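Local coordinates for protein irisin (Homo sapiens, PDB 4LSD) that probably acts as an exercise-linked hormone that induces browning of white adipose tissue, and forms a dimer through a beta-sheet that continues across its fibronectin type III subunits, at residues V9-L14 with V89-P94. Numbering follows the deposited sequence.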
loop_
_atom_site.group_PDB
_atom_site.type_symbol
_atom_site.label_atom_id
_atom_site.label_comp_id
_atom_site.label_asym_id
_atom_site.label_seq_id
_atom_site.Cartn_x
_atom_site.Cartn_y
_atom_site.Cartn_z
ATOM N N VAL A 9 -6.044 11.053 -13.694
ATOM C CA VAL A 9 -6.145 10.355 -12.430
ATOM C C VAL A 9 -7.517 10.709 -11.864
ATOM O O VAL A 9 -7.838 11.884 -11.671
ATOM C CB VAL A 9 -5.027 10.793 -11.479
ATOM C CG1 VAL A 9 -5.035 9.925 -10.239
ATOM C CG2 VAL A 9 -3.680 10.707 -12.191
ATOM N N THR A 10 -8.338 9.690 -11.623
ATOM C CA THR A 10 -9.686 9.906 -11.107
ATOM C C THR A 10 -9.932 9.057 -9.860
ATOM O O THR A 10 -9.260 8.045 -9.638
ATOM C CB THR A 10 -10.787 9.573 -12.201
ATOM O OG1 THR A 10 -11.369 8.287 -11.953
ATOM C CG2 THR A 10 -10.172 9.533 -13.604
ATOM N N VAL A 11 -10.895 9.477 -9.047
ATOM C CA VAL A 11 -11.257 8.749 -7.843
ATOM C C VAL A 11 -12.673 8.235 -7.984
ATOM O O VAL A 11 -13.602 9.029 -8.062
ATOM C CB VAL A 11 -11.250 9.638 -6.599
ATOM C CG1 VAL A 11 -11.876 8.872 -5.435
ATOM C CG2 VAL A 11 -9.847 10.058 -6.266
ATOM N N ARG A 12 -12.854 6.920 -8.014
ATOM C CA ARG A 12 -14.202 6.366 -8.133
ATOM C C ARG A 12 -14.594 5.500 -6.944
ATOM O O ARG A 12 -13.777 5.232 -6.060
ATOM C CB ARG A 12 -14.344 5.573 -9.438
ATOM C CG ARG A 12 -13.061 4.922 -9.927
ATOM C CD ARG A 12 -13.300 4.263 -11.271
ATOM N NE ARG A 12 -12.626 4.932 -12.383
ATOM C CZ ARG A 12 -13.091 4.937 -13.632
ATOM N NH1 ARG A 12 -14.232 4.322 -13.910
ATOM N NH2 ARG A 12 -12.404 5.526 -14.605
ATOM N N HIS A 13 -15.858 5.085 -6.926
ATOM C CA HIS A 13 -16.388 4.245 -5.860
ATOM C C HIS A 13 -15.870 4.739 -4.510
ATOM O O HIS A 13 -15.286 3.993 -3.726
ATOM C CB HIS A 13 -15.990 2.793 -6.129
ATOM C CG HIS A 13 -16.462 2.285 -7.458
ATOM N ND1 HIS A 13 -17.800 2.204 -7.786
ATOM C CD2 HIS A 13 -15.781 1.873 -8.556
ATOM C CE1 HIS A 13 -17.923 1.765 -9.026
ATOM N NE2 HIS A 13 -16.713 1.557 -9.518
ATOM N N LEU A 14 -16.093 6.026 -4.266
ATOM C CA LEU A 14 -15.661 6.689 -3.046
ATOM C C LEU A 14 -16.613 6.437 -1.879
ATOM O O LEU A 14 -17.741 6.921 -1.868
ATOM C CB LEU A 14 -15.525 8.195 -3.311
ATOM C CG LEU A 14 -15.042 9.116 -2.185
ATOM C CD1 LEU A 14 -13.620 8.738 -1.775
ATOM C CD2 LEU A 14 -15.081 10.570 -2.656
ATOM N N VAL A 89 -4.697 14.622 -6.841
ATOM C CA VAL A 89 -6.126 14.401 -6.927
ATOM C C VAL A 89 -6.609 14.609 -5.506
ATOM O O VAL A 89 -6.024 14.075 -4.559
ATOM C CB VAL A 89 -6.490 12.989 -7.412
ATOM C CG1 VAL A 89 -7.941 12.659 -7.021
ATOM C CG2 VAL A 89 -6.363 12.934 -8.925
ATOM N N LEU A 90 -7.648 15.426 -5.355
ATOM C CA LEU A 90 -8.189 15.730 -4.041
ATOM C C LEU A 90 -9.584 15.189 -3.892
ATOM O O LEU A 90 -10.351 15.149 -4.847
ATOM C CB LEU A 90 -8.210 17.238 -3.810
ATOM C CG LEU A 90 -6.836 17.903 -3.831
ATOM C CD1 LEU A 90 -6.499 18.306 -5.263
ATOM C CD2 LEU A 90 -6.839 19.127 -2.917
ATOM N N PHE A 91 -9.922 14.758 -2.693
ATOM C CA PHE A 91 -11.245 14.236 -2.486
ATOM C C PHE A 91 -11.550 14.182 -1.011
ATOM O O PHE A 91 -10.675 14.363 -0.168
ATOM C CB PHE A 91 -11.379 12.857 -3.151
ATOM C CG PHE A 91 -10.467 11.797 -2.584
ATOM C CD1 PHE A 91 -10.929 10.917 -1.599
ATOM C CD2 PHE A 91 -9.159 11.655 -3.054
ATOM C CE1 PHE A 91 -10.103 9.908 -1.093
ATOM C CE2 PHE A 91 -8.320 10.646 -2.554
ATOM C CZ PHE A 91 -8.795 9.771 -1.571
ATOM N N LYS A 92 -12.812 13.964 -0.704
ATOM C CA LYS A 92 -13.225 13.911 0.667
ATOM C C LYS A 92 -14.163 12.741 0.828
ATOM O O LYS A 92 -15.038 12.497 -0.006
ATOM C CB LYS A 92 -13.917 15.215 1.052
ATOM C CG LYS A 92 -14.486 15.226 2.455
ATOM C CD LYS A 92 -15.080 16.576 2.784
ATOM C CE LYS A 92 -15.838 16.531 4.095
ATOM N NZ LYS A 92 -16.444 17.854 4.413
ATOM N N THR A 93 -13.966 12.007 1.907
ATOM C CA THR A 93 -14.792 10.855 2.170
ATOM C C THR A 93 -16.139 11.256 2.765
ATOM O O THR A 93 -16.252 12.252 3.473
ATOM C CB THR A 93 -14.088 9.898 3.142
ATOM O OG1 THR A 93 -13.653 10.641 4.284
ATOM C CG2 THR A 93 -12.892 9.233 2.467
ATOM N N PRO A 94 -17.182 10.484 2.447
ATOM C CA PRO A 94 -18.558 10.671 2.908
ATOM C C PRO A 94 -18.588 10.453 4.413
ATOM O O PRO A 94 -17.595 10.040 4.996
ATOM C CB PRO A 94 -19.325 9.565 2.180
ATOM C CG PRO A 94 -18.575 9.393 0.913
ATOM C CD PRO A 94 -17.123 9.570 1.291
#
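Val9 begins the contact by resting against Val89: its CG1 meets CG2 of Val89 at 3.5 Å. The same CG2 also lies against the carbonyl O of Val9, so one methyl of Val89 fits beside both backbone and side chain. Two residues on, Val11 sends CG2 to the other branch of Val89, 3.3 Å from its CG1, closer than carbon atoms usually sit. Beta-branched valine suits position 89, being compact, at ease in extended backbone and able to offer one methyl to Val9 and the other to Val11. CG2 of Val11 is shared, lying also 3.7 Å from CD2 of Phe91, while its CG1 lies over one face of the ring. The two side chains cross at about a right angle, and the broad, flat phenylalanine can meet Val11 and Leu14 together. Farther along, CB of Leu14 points toward the other segment, and the anti chi1 (-178°) puts CG near the carbonyl O of Lys92 and 4.1 Å from CD of Pro94. Leucine's longer, forked chain lets its methyls reach different partners: CD1 touches CD1 of Phe91 at 3.5 Å, and CD2 lies 3.3 Å from Lys92 O. An alanine in place of Leu14 would probably open a gap beside Pro94 and leave the Phe91 ring without its neighbour at CD1. Thr93 is anchored elsewhere, its OG1 hydrogen-bonded to Glu65 O and Thr68 N. Strands 9-12 and 89-92 run nearly parallel, 15° apart with axes 7.7 Å from each other, yet they pair with 19-24 and 69-78 respectively. The first and last strands of this fibronectin type III sandwich, edge strands of opposing sheets, are thus joined here by shape-dependent apolar packing and not by hydrogen bonds.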